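Local structure of BH0493 protein (Bacillus halodurans C-125, 2QEE) at residues C[142-147]-C[161-166]; C[219-224]-C[408-413]; C[228-233]-C[257-262]; C[248-253]-C[294-299]. The protein is a putative zinc-binding member of the amidohydrolase superfamily, whose name and bound metal suggest a metal-dependent hydrolase. All coordinates share one frame; numbering follows the deposited sequence.

Contact 1 (C[142-147]-C[161-166]); sequences VVMTND and KQPDSR
The backbone N of Val142 donates to the carbonyl O of Arg166, 2.8 Å away, in a nearly straight bond that joins strand 139-143 to the loop residue just before strand 167-168. Two residues on from Val142 and three back from Arg166, the segments meet through side chains alone: the CE methyl of Met144 rests on CB of Pro163 at 3.9 Å, with CG of the ring slightly farther. A bend at chi3 (-73°) turns that methyl out of the line of the otherwise extended chain and toward the proline. Behind this first shell lies an Asx turn. Asp164 OD1 takes the backbone N of Arg166 at 3.0 Å, and on the opposite face of the carboxylate plane it also takes Arg166 NE. Arg166 NH2 reaches Asp164 OD2 at 3.2 Å, so the guanidinium grips the carboxylate side-on with two nitrogens, while NH1 forms a salt bridge with Asp131. This would tend to hold the backbone that presents Arg166 O. Trp157 of helix 151-158 packs on Pro163. The whole is a beta-alpha-beta crossover of a parallel sheet, strand 139-143 through helix 151-158 to strand 167-168, as in the barrel of the amidohydrolase superfamily.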
loop_
_atom_site.group_PDB
_atom_site.type_symbol
_atom_site.label_atom_id
_atom_site.label_comp_id
_atom_site.label_asym_id
_atom_site.label_seq_id
_atom_site.Cartn_x
_atom_site.Cartn_y
_atom_site.Cartn_z
ATOM N N VAL C 142 -10.702 4.923 -29.941
ATOM C CA VAL C 142 -11.224 5.482 -28.701
ATOM C C VAL C 142 -12.519 4.748 -28.373
ATOM O O VAL C 142 -13.433 4.650 -29.243
ATOM C CB VAL C 142 -11.499 7.024 -28.884
ATOM C CG1 VAL C 142 -12.382 7.585 -27.759
ATOM C CG2 VAL C 142 -10.172 7.795 -28.935
ATOM N N VAL C 143 -12.620 4.199 -27.155
ATOM C CA VAL C 143 -13.905 3.649 -26.710
ATOM C C VAL C 143 -14.622 4.735 -25.945
ATOM O O VAL C 143 -14.087 5.332 -24.966
ATOM C CB VAL C 143 -13.776 2.361 -25.910
ATOM C CG1 VAL C 143 -15.147 1.868 -25.484
ATOM C CG2 VAL C 143 -13.065 1.244 -26.747
ATOM N N MET C 144 -15.873 4.976 -26.359
ATOM C CA MET C 144 -16.696 6.002 -25.734
ATOM C C MET C 144 -17.404 5.449 -24.508
ATOM O O MET C 144 -17.395 4.214 -24.254
ATOM C CB MET C 144 -17.770 6.456 -26.794
ATOM C CG MET C 144 -17.119 7.057 -28.064
ATOM S SD MET C 144 -18.490 7.677 -29.183
ATOM C CE MET C 144 -19.089 6.116 -29.751
ATOM N N THR C 145 -18.113 6.339 -23.795
ATOM C CA THR C 145 -19.098 5.946 -22.785
ATOM C C THR C 145 -20.492 6.468 -23.267
ATOM O O THR C 145 -20.684 7.676 -23.330
ATOM C CB THR C 145 -18.751 6.603 -21.444
ATOM O OG1 THR C 145 -17.534 5.986 -20.957
ATOM C CG2 THR C 145 -19.855 6.350 -20.442
ATOM N N ASN C 146 -21.344 5.531 -23.670
ATOM C CA ASN C 146 -22.609 5.878 -24.344
ATOM C C ASN C 146 -23.794 5.551 -23.453
ATOM O O ASN C 146 -24.088 4.378 -23.153
ATOM C CB ASN C 146 -22.651 5.135 -25.678
ATOM C CG ASN C 146 -21.451 5.485 -26.546
ATOM O OD1 ASN C 146 -20.579 4.656 -26.733
ATOM N ND2 ASN C 146 -21.367 6.740 -27.008
ATOM N N ASP C 147 -24.477 6.622 -23.058
ATOM C CA ASP C 147 -25.523 6.548 -22.050
ATOM C C ASP C 147 -26.894 6.836 -22.678
ATOM O O ASP C 147 -27.200 7.996 -22.963
ATOM C CB ASP C 147 -25.266 7.564 -20.955
ATOM C CG ASP C 147 -26.238 7.417 -19.798
ATOM O OD1 ASP C 147 -27.213 6.653 -19.913
ATOM O OD2 ASP C 147 -25.989 8.026 -18.746
ATOM N N LYS C 161 -27.209 8.569 -36.476
ATOM C CA LYS C 161 -25.784 8.886 -36.465
ATOM C C LYS C 161 -24.968 7.662 -36.051
ATOM O O LYS C 161 -25.384 6.860 -35.209
ATOM C CB LYS C 161 -25.457 10.034 -35.528
ATOM C CG LYS C 161 -25.937 11.345 -36.014
ATOM C CD LYS C 161 -25.020 12.425 -35.569
ATOM C CE LYS C 161 -25.566 13.760 -36.033
ATOM N NZ LYS C 161 -25.142 14.836 -35.105
ATOM N N GLN C 162 -23.840 7.502 -36.716
ATOM C CA GLN C 162 -22.881 6.483 -36.340
ATOM C C GLN C 162 -21.595 7.220 -36.073
ATOM O O GLN C 162 -21.263 8.190 -36.775
ATOM C CB GLN C 162 -22.636 5.520 -37.496
ATOM C CG GLN C 162 -23.735 4.504 -37.688
ATOM C CD GLN C 162 -24.076 3.830 -36.384
ATOM O OE1 GLN C 162 -23.267 3.083 -35.815
ATOM N NE2 GLN C 162 -25.279 4.100 -35.878
ATOM N N PRO C 163 -20.812 6.705 -35.124
ATOM C CA PRO C 163 -19.492 7.305 -34.878
ATOM C C PRO C 163 -18.555 7.006 -36.062
ATOM O O PRO C 163 -18.761 6.002 -36.758
ATOM C CB PRO C 163 -18.991 6.538 -33.645
ATOM C CG PRO C 163 -19.690 5.194 -33.715
ATOM C CD PRO C 163 -21.053 5.483 -34.331
ATOM N N ASP C 164 -17.526 7.820 -36.273
ATOM C CA ASP C 164 -16.515 7.381 -37.251
ATOM C C ASP C 164 -15.741 6.165 -36.759
ATOM O O ASP C 164 -15.915 5.765 -35.596
ATOM C CB ASP C 164 -15.661 8.504 -37.808
ATOM C CG ASP C 164 -14.576 8.951 -36.892
ATOM O OD1 ASP C 164 -13.646 8.178 -36.560
ATOM O OD2 ASP C 164 -14.636 10.135 -36.577
ATOM N N SER C 165 -14.942 5.569 -37.652
ATOM C CA SER C 165 -14.435 4.213 -37.501
ATOM C C SER C 165 -13.438 4.165 -36.337
ATOM O O SER C 165 -13.110 3.082 -35.856
ATOM C CB SER C 165 -13.686 3.796 -38.784
ATOM O OG SER C 165 -12.736 4.791 -39.123
ATOM N N ARG C 166 -12.973 5.336 -35.941
ATOM C CA ARG C 166 -11.937 5.479 -34.844
ATOM C C ARG C 166 -12.565 5.423 -33.454
ATOM O O ARG C 166 -11.855 5.239 -32.450
ATOM C CB ARG C 166 -11.185 6.783 -34.968
ATOM C CG ARG C 166 -10.380 6.916 -36.247
ATOM C CD ARG C 166 -9.832 8.323 -36.432
ATOM N NE ARG C 166 -10.886 9.314 -36.490
ATOM C CZ ARG C 166 -10.685 10.620 -36.664
ATOM N NH1 ARG C 166 -9.454 11.122 -36.796
ATOM N NH2 ARG C 166 -11.736 11.425 -36.700
#

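Contact 2 (C[219-224]-C[408-413]); sequences PVYMAV and RNFWRF
Val220, in the segment leading to strand 222-226 of the barrel-like amidohydrolase core, sets its two methyls against two aromatic residues of the C-terminal helix 395-414. Val220 CG2 meets CZ of Phe410 at 3.9 Å, lying at the edge of that ring near its plane, whereas CG1 approaches CZ3 of Trp411 obliquely at 4.0 Å. Phe410 has CG anti to the backbone N (chi1 171°), which carries its ring off the helix and into the protein. There its edge meets the edge of Tyr221, the two side chains crossing at about a right angle. Within the helix, Phe410 CD2 sits 3.8 Å above the centre of one face of Trp411, so the indole backs the phenyl ring that reaches the strand. Polar ends of the cluster are bonded elsewhere: Tyr221 OH to Met27 O, and Trp411 NE1 to Thr25 OG1. The tyrosine also packs against the zinc ligand His28, in the second shell of the metal site. Its closest approach across the contact is Tyr221 CE2 to Phe410 CE1, 3.8 Å.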
loop_
_atom_site.group_PDB
_atom_site.type_symbol
_atom_site.label_atom_id
_atom_site.label_comp_id
_atom_site.label_asym_id
_atom_site.label_seq_id
_atom_site.Cartn_x
_atom_site.Cartn_y
_atom_site.Cartn_z
ATOM N N PRO C 219 -22.032 -2.151 -29.094
ATOM C CA PRO C 219 -21.033 -1.787 -28.073
ATOM C C PRO C 219 -19.994 -2.895 -27.946
ATOM O O PRO C 219 -20.309 -4.091 -28.110
ATOM C CB PRO C 219 -21.899 -1.699 -26.788
ATOM C CG PRO C 219 -22.972 -2.744 -27.003
ATOM C CD PRO C 219 -23.312 -2.567 -28.488
ATOM N N VAL C 220 -18.755 -2.514 -27.605
ATOM C CA VAL C 220 -17.713 -3.474 -27.283
ATOM C C VAL C 220 -17.847 -4.093 -25.899
ATOM O O VAL C 220 -17.323 -5.168 -25.638
ATOM C CB VAL C 220 -16.291 -2.829 -27.527
ATOM C CG1 VAL C 220 -16.149 -2.507 -29.025
ATOM C CG2 VAL C 220 -16.121 -1.617 -26.731
ATOM N N TYR C 221 -18.530 -3.396 -24.992
ATOM C CA TYR C 221 -18.881 -3.943 -23.687
ATOM C C TYR C 221 -20.034 -3.110 -23.126
ATOM O O TYR C 221 -20.321 -2.006 -23.648
ATOM C CB TYR C 221 -17.652 -3.995 -22.702
ATOM C CG TYR C 221 -16.929 -2.680 -22.475
ATOM C CD1 TYR C 221 -17.460 -1.722 -21.588
ATOM C CD2 TYR C 221 -15.661 -2.409 -23.081
ATOM C CE1 TYR C 221 -16.822 -0.456 -21.350
ATOM C CE2 TYR C 221 -14.993 -1.177 -22.843
ATOM C CZ TYR C 221 -15.584 -0.202 -21.981
ATOM O OH TYR C 221 -14.920 0.982 -21.723
ATOM N N MET C 222 -20.688 -3.648 -22.112
ATOM C CA MET C 222 -21.658 -2.931 -21.269
ATOM C C MET C 222 -20.969 -2.597 -19.940
ATOM O O MET C 222 -20.230 -3.439 -19.410
ATOM C CB MET C 222 -22.840 -3.858 -20.970
ATOM C CG MET C 222 -23.680 -4.133 -22.267
ATOM S SD MET C 222 -25.131 -5.195 -21.925
ATOM C CE MET C 222 -24.406 -6.846 -21.910
ATOM N N ALA C 223 -21.225 -1.420 -19.391
ATOM C CA ALA C 223 -20.430 -0.989 -18.227
ATOM C C ALA C 223 -21.319 -0.434 -17.130
ATOM O O ALA C 223 -22.397 0.150 -17.412
ATOM C CB ALA C 223 -19.483 0.076 -18.649
ATOM N N VAL C 224 -20.788 -0.471 -15.905
ATOM C CA VAL C 224 -21.450 0.189 -14.756
ATOM C C VAL C 224 -20.369 0.572 -13.756
ATOM O O VAL C 224 -19.312 -0.085 -13.740
ATOM C CB VAL C 224 -22.498 -0.733 -14.137
ATOM C CG1 VAL C 224 -21.860 -2.018 -13.488
ATOM C CG2 VAL C 224 -23.349 0.039 -13.097
ATOM N N ARG C 408 -3.905 -5.059 -28.411
ATOM C CA ARG C 408 -4.411 -6.387 -28.761
ATOM C C ARG C 408 -5.090 -7.135 -27.629
ATOM O O ARG C 408 -6.014 -7.875 -27.880
ATOM C CB ARG C 408 -3.316 -7.286 -29.342
ATOM C CG ARG C 408 -2.609 -6.665 -30.496
ATOM C CD ARG C 408 -1.522 -7.603 -31.096
ATOM N NE ARG C 408 -0.823 -6.913 -32.184
ATOM C CZ ARG C 408 0.363 -7.252 -32.686
ATOM N NH1 ARG C 408 1.051 -8.285 -32.202
ATOM N NH2 ARG C 408 0.867 -6.529 -33.677
ATOM N N ASN C 409 -4.638 -6.948 -26.371
ATOM C CA ASN C 409 -5.262 -7.666 -25.270
ATOM C C ASN C 409 -6.712 -7.240 -25.124
ATOM O O ASN C 409 -7.562 -8.084 -24.840
ATOM C CB ASN C 409 -4.558 -7.378 -23.909
ATOM C CG ASN C 409 -3.222 -8.100 -23.781
ATOM O OD1 ASN C 409 -2.923 -9.056 -24.540
ATOM N ND2 ASN C 409 -2.401 -7.672 -22.748
ATOM N N PHE C 410 -6.978 -5.988 -25.451
ATOM C CA PHE C 410 -8.353 -5.503 -25.291
ATOM C C PHE C 410 -9.196 -6.155 -26.422
ATOM O O PHE C 410 -10.231 -6.800 -26.152
ATOM C CB PHE C 410 -8.450 -3.994 -25.420
ATOM C CG PHE C 410 -9.874 -3.495 -25.477
ATOM C CD1 PHE C 410 -10.672 -3.522 -24.312
ATOM C CD2 PHE C 410 -10.430 -3.031 -26.665
ATOM C CE1 PHE C 410 -12.020 -3.087 -24.331
ATOM C CE2 PHE C 410 -11.777 -2.557 -26.700
ATOM C CZ PHE C 410 -12.581 -2.586 -25.521
ATOM N N TRP C 411 -8.748 -6.017 -27.663
ATOM C CA TRP C 411 -9.633 -6.552 -28.779
ATOM C C TRP C 411 -9.804 -8.045 -28.676
ATOM O O TRP C 411 -10.863 -8.613 -28.978
ATOM C CB TRP C 411 -9.044 -6.143 -30.116
ATOM C CG TRP C 411 -9.091 -4.657 -30.268
ATOM C CD1 TRP C 411 -8.044 -3.787 -30.259
ATOM C CD2 TRP C 411 -10.274 -3.876 -30.397
ATOM N NE1 TRP C 411 -8.515 -2.486 -30.412
ATOM C CE2 TRP C 411 -9.888 -2.531 -30.467
ATOM C CE3 TRP C 411 -11.661 -4.194 -30.452
ATOM C CZ2 TRP C 411 -10.820 -1.485 -30.625
ATOM C CZ3 TRP C 411 -12.580 -3.125 -30.602
ATOM C CH2 TRP C 411 -12.149 -1.811 -30.694
ATOM N N ARG C 412 -8.728 -8.740 -28.324
ATOM C CA ARG C 412 -8.789 -10.183 -28.134
ATOM C C ARG C 412 -9.845 -10.518 -27.072
ATOM O O ARG C 412 -10.701 -11.417 -27.255
ATOM C CB ARG C 412 -7.402 -10.692 -27.717
ATOM C CG ARG C 412 -6.978 -12.014 -28.327
ATOM C CD ARG C 412 -5.419 -12.144 -28.286
ATOM N NE ARG C 412 -5.002 -13.518 -27.986
ATOM C CZ ARG C 412 -5.099 -14.111 -26.794
ATOM N NH1 ARG C 412 -5.638 -13.472 -25.747
ATOM N NH2 ARG C 412 -4.677 -15.361 -26.649
ATOM N N PHE C 413 -9.828 -9.785 -25.953
ATOM C CA PHE C 413 -10.737 -10.125 -24.859
ATOM C C PHE C 413 -12.225 -9.866 -25.212
ATOM O O PHE C 413 -13.114 -10.649 -24.825
ATOM C CB PHE C 413 -10.378 -9.337 -23.608
ATOM C CG PHE C 413 -11.126 -9.816 -22.369
ATOM C CD1 PHE C 413 -10.747 -11.019 -21.759
ATOM C CD2 PHE C 413 -12.153 -9.040 -21.790
ATOM C CE1 PHE C 413 -11.410 -11.517 -20.588
ATOM C CE2 PHE C 413 -12.803 -9.507 -20.654
ATOM C CZ PHE C 413 -12.455 -10.746 -20.054
#

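Contact 3 (C[228-233]-C[257-262]); sequences PTFSFP and FAMMIG
Pro228 opens the contact by laying CG of its ring 3.6 Å from the carbonyl O of Gly262, with CD about 4.0 Å from the same oxygen. The touch is made by the far side of the pyrrolidine, and it occurs where the two backbones come nearest, CA to CA 4.3 Å. Gly262 has a positive phi (127°), a conformation that glycine adopts readily, at a point where the regular run of strand 257-264 is interrupted. Next to take part is Phe230, whose side chain is directed at the strand. Its ring meets two residues of the same strand face: CE2 of Phe230 lies 4.3 Å from SD of Met259, and CD2 lies 4.4 Å from CD1 of Ile261. Both partners approach obliquely. The Met259 sulfur stands 5.2 Å from the Phe230 ring centroid and 52° off the ring normal, a Met-aromatic contact in which it sits neither over the face nor at the edge. Arg238 of helix 237-253 also touches this phenylalanine. The loop therefore bridges strand 222-226 to its helix and closes over the neighbouring parallel strand, the crossover architecture of a beta-alpha-beta unit.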
loop_
_atom_site.group_PDB
_atom_site.type_symbol
_atom_site.label_atom_id
_atom_site.label_comp_id
_atom_site.label_asym_id
_atom_site.label_seq_id
_atom_site.Cartn_x
_atom_site.Cartn_y
_atom_site.Cartn_z
ATOM N N PRO C 228 -18.464 1.102 -3.004
ATOM C CA PRO C 228 -17.607 0.218 -2.206
ATOM C C PRO C 228 -18.363 -0.944 -1.561
ATOM O O PRO C 228 -17.763 -1.991 -1.274
ATOM C CB PRO C 228 -17.087 1.152 -1.083
ATOM C CG PRO C 228 -17.201 2.564 -1.726
ATOM C CD PRO C 228 -18.421 2.524 -2.589
ATOM N N THR C 229 -19.668 -0.746 -1.362
ATOM C CA THR C 229 -20.534 -1.755 -0.761
ATOM C C THR C 229 -21.046 -2.805 -1.762
ATOM O O THR C 229 -21.813 -3.687 -1.388
ATOM C CB THR C 229 -21.772 -1.046 -0.126
ATOM O OG1 THR C 229 -22.342 -0.131 -1.075
ATOM C CG2 THR C 229 -21.325 -0.244 1.099
ATOM N N PHE C 230 -20.653 -2.711 -3.019
ATOM C CA PHE C 230 -21.132 -3.651 -4.039
ATOM C C PHE C 230 -21.090 -5.085 -3.580
ATOM O O PHE C 230 -20.034 -5.593 -3.177
ATOM C CB PHE C 230 -20.301 -3.558 -5.330
ATOM C CG PHE C 230 -20.769 -4.501 -6.398
ATOM C CD1 PHE C 230 -22.057 -4.387 -6.919
ATOM C CD2 PHE C 230 -19.918 -5.498 -6.888
ATOM C CE1 PHE C 230 -22.500 -5.284 -7.917
ATOM C CE2 PHE C 230 -20.385 -6.366 -7.911
ATOM C CZ PHE C 230 -21.657 -6.253 -8.384
ATOM N N SER C 231 -22.222 -5.760 -3.712
ATOM C CA SER C 231 -22.248 -7.176 -3.396
ATOM C C SER C 231 -23.032 -7.935 -4.464
ATOM O O SER C 231 -23.890 -7.372 -5.144
ATOM C CB SER C 231 -22.838 -7.434 -2.009
ATOM O OG SER C 231 -24.240 -7.400 -2.078
ATOM N N PHE C 232 -22.667 -9.196 -4.649
ATOM C CA PHE C 232 -23.384 -10.056 -5.592
ATOM C C PHE C 232 -23.163 -11.502 -5.202
ATOM O O PHE C 232 -22.015 -11.914 -4.963
ATOM C CB PHE C 232 -22.914 -9.844 -7.046
ATOM C CG PHE C 232 -23.766 -10.566 -8.034
ATOM C CD1 PHE C 232 -23.527 -11.923 -8.348
ATOM C CD2 PHE C 232 -24.869 -9.921 -8.582
ATOM C CE1 PHE C 232 -24.391 -12.619 -9.248
ATOM C CE2 PHE C 232 -25.745 -10.619 -9.520
ATOM C CZ PHE C 232 -25.485 -11.963 -9.834
ATOM N N PRO C 233 -24.249 -12.322 -5.189
ATOM C CA PRO C 233 -25.677 -12.047 -5.447
ATOM C C PRO C 233 -26.221 -11.024 -4.452
ATOM O O PRO C 233 -25.669 -10.839 -3.360
ATOM C CB PRO C 233 -26.370 -13.396 -5.215
ATOM C CG PRO C 233 -25.277 -14.441 -5.251
ATOM C CD PRO C 233 -23.972 -13.739 -4.920
ATOM N N PHE C 257 -18.897 -7.610 -19.529
ATOM C CA PHE C 257 -19.483 -6.673 -18.574
ATOM C C PHE C 257 -18.334 -5.946 -17.845
ATOM O O PHE C 257 -17.514 -6.615 -17.191
ATOM C CB PHE C 257 -20.252 -7.496 -17.590
ATOM C CG PHE C 257 -21.014 -6.689 -16.563
ATOM C CD1 PHE C 257 -21.412 -5.389 -16.815
ATOM C CD2 PHE C 257 -21.330 -7.278 -15.346
ATOM C CE1 PHE C 257 -22.137 -4.687 -15.822
ATOM C CE2 PHE C 257 -22.058 -6.572 -14.367
ATOM C CZ PHE C 257 -22.423 -5.272 -14.626
ATOM N N ALA C 258 -18.289 -4.636 -17.972
ATOM C CA ALA C 258 -17.226 -3.862 -17.341
ATOM C C ALA C 258 -17.762 -3.330 -16.030
ATOM O O ALA C 258 -18.776 -2.595 -16.013
ATOM C CB ALA C 258 -16.779 -2.717 -18.217
ATOM N N MET C 259 -17.030 -3.574 -14.955
ATOM C CA MET C 259 -17.439 -3.095 -13.646
ATOM C C MET C 259 -16.335 -2.190 -13.106
ATOM O O MET C 259 -15.202 -2.622 -13.011
ATOM C CB MET C 259 -17.638 -4.252 -12.691
ATOM C CG MET C 259 -18.671 -5.286 -13.161
ATOM S SD MET C 259 -19.022 -6.577 -11.968
ATOM C CE MET C 259 -17.586 -7.571 -12.111
ATOM N N MET C 260 -16.688 -0.956 -12.800
ATOM C CA MET C 260 -15.751 0.014 -12.245
ATOM C C MET C 260 -16.174 0.228 -10.794
ATOM O O MET C 260 -17.182 0.882 -10.555
ATOM C CB MET C 260 -15.822 1.285 -13.085
ATOM C CG MET C 260 -15.537 0.920 -14.573
ATOM S SD MET C 260 -15.374 2.350 -15.646
ATOM C CE MET C 260 -16.283 3.653 -14.869
ATOM N N ILE C 261 -15.420 -0.354 -9.848
ATOM C CA ILE C 261 -15.950 -0.541 -8.521
ATOM C C ILE C 261 -15.200 0.373 -7.522
ATOM O O ILE C 261 -13.974 0.428 -7.539
ATOM C CB ILE C 261 -15.774 -1.998 -8.092
ATOM C CG1 ILE C 261 -16.634 -2.942 -8.976
ATOM C CG2 ILE C 261 -16.167 -2.157 -6.586
ATOM C CD1 ILE C 261 -16.186 -4.437 -8.924
ATOM N N GLY C 262 -15.935 1.057 -6.638
ATOM C CA GLY C 262 -15.278 1.717 -5.486
ATOM C C GLY C 262 -15.616 3.197 -5.332
ATOM O O GLY C 262 -15.135 3.835 -4.386
#

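Contact 4 (C[248-253]-C[294-299]); sequences PVAEKH and PNNKFL
Glu251 OE1 accepts from two waters, each of which also donates to an asparagine across the contact. The first, 2.8 Å from Glu251 OE1, reaches Asn296 OD1 at 2.7 Å; the second makes only a weak bond to Asn295 OD1. No direct hydrogen bond joins the segments. The glutamate chain is fully extended, with CG anti to the backbone N (chi1 -174°), and this carries it across the loop until Glu251 OE2 lies 3.3 Å from CB of Asn295. Its carboxylate plane is 36° from the Asn295 amide but 70° from that of Asn296. The Asn296 amide is set differently: ND2 comes within 3.5 Å of Ala250 CB and donates to Leu247 O, the carbonyl just before the kink at Pro248, while its own backbone O takes Asn320 ND2. One buried side chain thus ties the loop to the helix, and two waters bridge the exposed glutamate to the asparagines. The contact joins helix 237-253, which packs on helix 200-217 through Val249, to the loop leading into strand 298-302.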
loop_
_atom_site.group_PDB
_atom_site.type_symbol
_atom_site.label_atom_id
_atom_site.label_comp_id
_atom_site.label_asym_id
_atom_site.label_seq_id
_atom_site.Cartn_x
_atom_site.Cartn_y
_atom_site.Cartn_z
ATOM N N PRO C 248 -27.309 -12.952 -18.772
ATOM C CA PRO C 248 -27.751 -13.781 -19.935
ATOM C C PRO C 248 -27.599 -13.088 -21.299
ATOM O O PRO C 248 -27.122 -13.719 -22.247
ATOM C CB PRO C 248 -29.244 -14.026 -19.663
ATOM C CG PRO C 248 -29.418 -13.801 -18.170
ATOM C CD PRO C 248 -28.390 -12.773 -17.774
ATOM N N VAL C 249 -27.983 -11.814 -21.402
ATOM C CA VAL C 249 -27.817 -11.038 -22.642
ATOM C C VAL C 249 -26.349 -10.935 -23.070
ATOM O O VAL C 249 -25.979 -11.139 -24.250
ATOM C CB VAL C 249 -28.508 -9.650 -22.579
ATOM C CG1 VAL C 249 -28.115 -8.754 -23.740
ATOM C CG2 VAL C 249 -30.029 -9.804 -22.535
ATOM N N ALA C 250 -25.491 -10.644 -22.084
ATOM C CA ALA C 250 -24.050 -10.561 -22.353
ATOM C C ALA C 250 -23.495 -11.866 -22.901
ATOM O O ALA C 250 -22.653 -11.836 -23.826
ATOM C CB ALA C 250 -23.292 -10.164 -21.043
ATOM N N GLU C 251 -23.924 -12.983 -22.302
ATOM C CA GLU C 251 -23.442 -14.303 -22.705
ATOM C C GLU C 251 -23.893 -14.568 -24.137
ATOM O O GLU C 251 -23.111 -14.932 -24.993
ATOM C CB GLU C 251 -23.938 -15.422 -21.787
ATOM C CG GLU C 251 -23.302 -16.752 -22.160
ATOM C CD GLU C 251 -23.785 -17.911 -21.367
ATOM O OE1 GLU C 251 -24.504 -17.719 -20.380
ATOM O OE2 GLU C 251 -23.414 -19.050 -21.738
ATOM N N LYS C 252 -25.168 -14.335 -24.381
ATOM C CA LYS C 252 -25.740 -14.578 -25.702
ATOM C C LYS C 252 -25.020 -13.793 -26.801
ATOM O O LYS C 252 -24.720 -14.343 -27.875
ATOM C CB LYS C 252 -27.215 -14.225 -25.664
ATOM C CG LYS C 252 -27.894 -14.368 -27.001
ATOM C CD LYS C 252 -29.370 -14.318 -26.819
ATOM C CE LYS C 252 -30.059 -14.705 -28.118
ATOM N NZ LYS C 252 -31.520 -14.781 -27.882
ATOM N N HIS C 253 -24.779 -12.505 -26.562
ATOM C CA HIS C 253 -24.085 -11.627 -27.480
ATOM C C HIS C 253 -22.519 -11.634 -27.404
ATOM O O HIS C 253 -21.851 -10.927 -28.163
ATOM C CB HIS C 253 -24.579 -10.209 -27.273
ATOM C CG HIS C 253 -25.956 -9.976 -27.804
ATOM N ND1 HIS C 253 -27.097 -10.309 -27.100
ATOM C CD2 HIS C 253 -26.374 -9.481 -28.991
ATOM C CE1 HIS C 253 -28.163 -9.997 -27.823
ATOM N NE2 HIS C 253 -27.750 -9.502 -28.976
ATOM N N PRO C 294 -18.804 -18.627 -15.837
ATOM C CA PRO C 294 -17.557 -18.903 -16.594
ATOM C C PRO C 294 -17.693 -18.585 -18.060
ATOM O O PRO C 294 -16.670 -18.454 -18.782
ATOM C CB PRO C 294 -17.382 -20.420 -16.450
ATOM C CG PRO C 294 -18.766 -20.942 -16.128
ATOM C CD PRO C 294 -19.402 -19.859 -15.311
ATOM N N ASN C 295 -18.941 -18.534 -18.541
ATOM C CA ASN C 295 -19.197 -18.201 -19.934
ATOM C C ASN C 295 -19.418 -16.729 -20.183
ATOM O O ASN C 295 -19.776 -16.328 -21.291
ATOM C CB ASN C 295 -20.390 -18.973 -20.490
ATOM C CG ASN C 295 -20.257 -20.467 -20.318
ATOM O OD1 ASN C 295 -21.202 -21.144 -19.903
ATOM N ND2 ASN C 295 -19.103 -20.986 -20.606
ATOM N N ASN C 296 -19.239 -15.906 -19.129
ATOM C CA ASN C 296 -19.303 -14.481 -19.274
ATOM C C ASN C 296 -17.902 -13.942 -19.077
ATOM O O ASN C 296 -17.104 -14.548 -18.325
ATOM C CB ASN C 296 -20.210 -13.840 -18.196
ATOM C CG ASN C 296 -21.684 -13.990 -18.523
ATOM O OD1 ASN C 296 -22.308 -14.985 -18.113
ATOM N ND2 ASN C 296 -22.249 -12.989 -19.200
ATOM N N LYS C 297 -17.637 -12.831 -19.754
ATOM C CA LYS C 297 -16.328 -12.093 -19.615
ATOM C C LYS C 297 -16.523 -10.790 -18.830
ATOM O O LYS C 297 -17.502 -10.076 -19.050
ATOM C CB LYS C 297 -15.784 -11.778 -21.009
ATOM C CG LYS C 297 -15.309 -13.104 -21.680
ATOM C CD LYS C 297 -14.572 -12.878 -22.948
ATOM C CE LYS C 297 -15.512 -12.525 -24.057
ATOM N NZ LYS C 297 -14.812 -12.713 -25.388
ATOM N N PHE C 298 -15.551 -10.455 -17.947
ATOM C CA PHE C 298 -15.702 -9.306 -17.100
ATOM C C PHE C 298 -14.434 -8.451 -17.187
ATOM O O PHE C 298 -13.302 -8.992 -17.070
ATOM C CB PHE C 298 -15.861 -9.767 -15.649
ATOM C CG PHE C 298 -17.063 -10.644 -15.429
ATOM C CD1 PHE C 298 -18.275 -10.044 -15.015
ATOM C CD2 PHE C 298 -17.021 -12.023 -15.661
ATOM C CE1 PHE C 298 -19.401 -10.837 -14.826
ATOM C CE2 PHE C 298 -18.192 -12.820 -15.455
ATOM C CZ PHE C 298 -19.355 -12.188 -15.037
ATOM N N LEU C 299 -14.629 -7.164 -17.427
ATOM C CA LEU C 299 -13.519 -6.201 -17.382
ATOM C C LEU C 299 -13.667 -5.501 -16.048
ATOM O O LEU C 299 -14.766 -5.041 -15.732
ATOM C CB LEU C 299 -13.669 -5.201 -18.525
ATOM C CG LEU C 299 -13.263 -5.720 -19.913
ATOM C CD1 LEU C 299 -14.035 -4.846 -20.982
ATOM C CD2 LEU C 299 -11.740 -5.561 -20.122
HETATM O O HOH W 1 -24.883 -15.930 -18.303
HETATM O O HOH W 2 -23.638 -19.452 -18.421
#

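Overall arrangement
Contacts 2, 3 and 4 share one sheet: strand 222-226 lies beside 257-264, which lies beside 298-302. Backbone bonds run between them, Met222 O to Ala258 N at 2.7 Å and Leu299 O to Met259 N at 2.8 Å. Contact 1 lies on strand 139-143, which runs parallel between 24-26 and 167-168, and meets contact 2 by packing, Val143 CG1 on Val220 CG2 at 3.8 Å; their centres are about 13 Å apart. Contacts 3 and 4 both lie within the chain loop closed by contact 2, and their segments alternate. The zinc, held by His28, His30 and Asp357, is nearest contacts 1 and 2: about 10 Å from the Met144 side chain and about 8 Å from that of Tyr221. Contact 4 lies away from it.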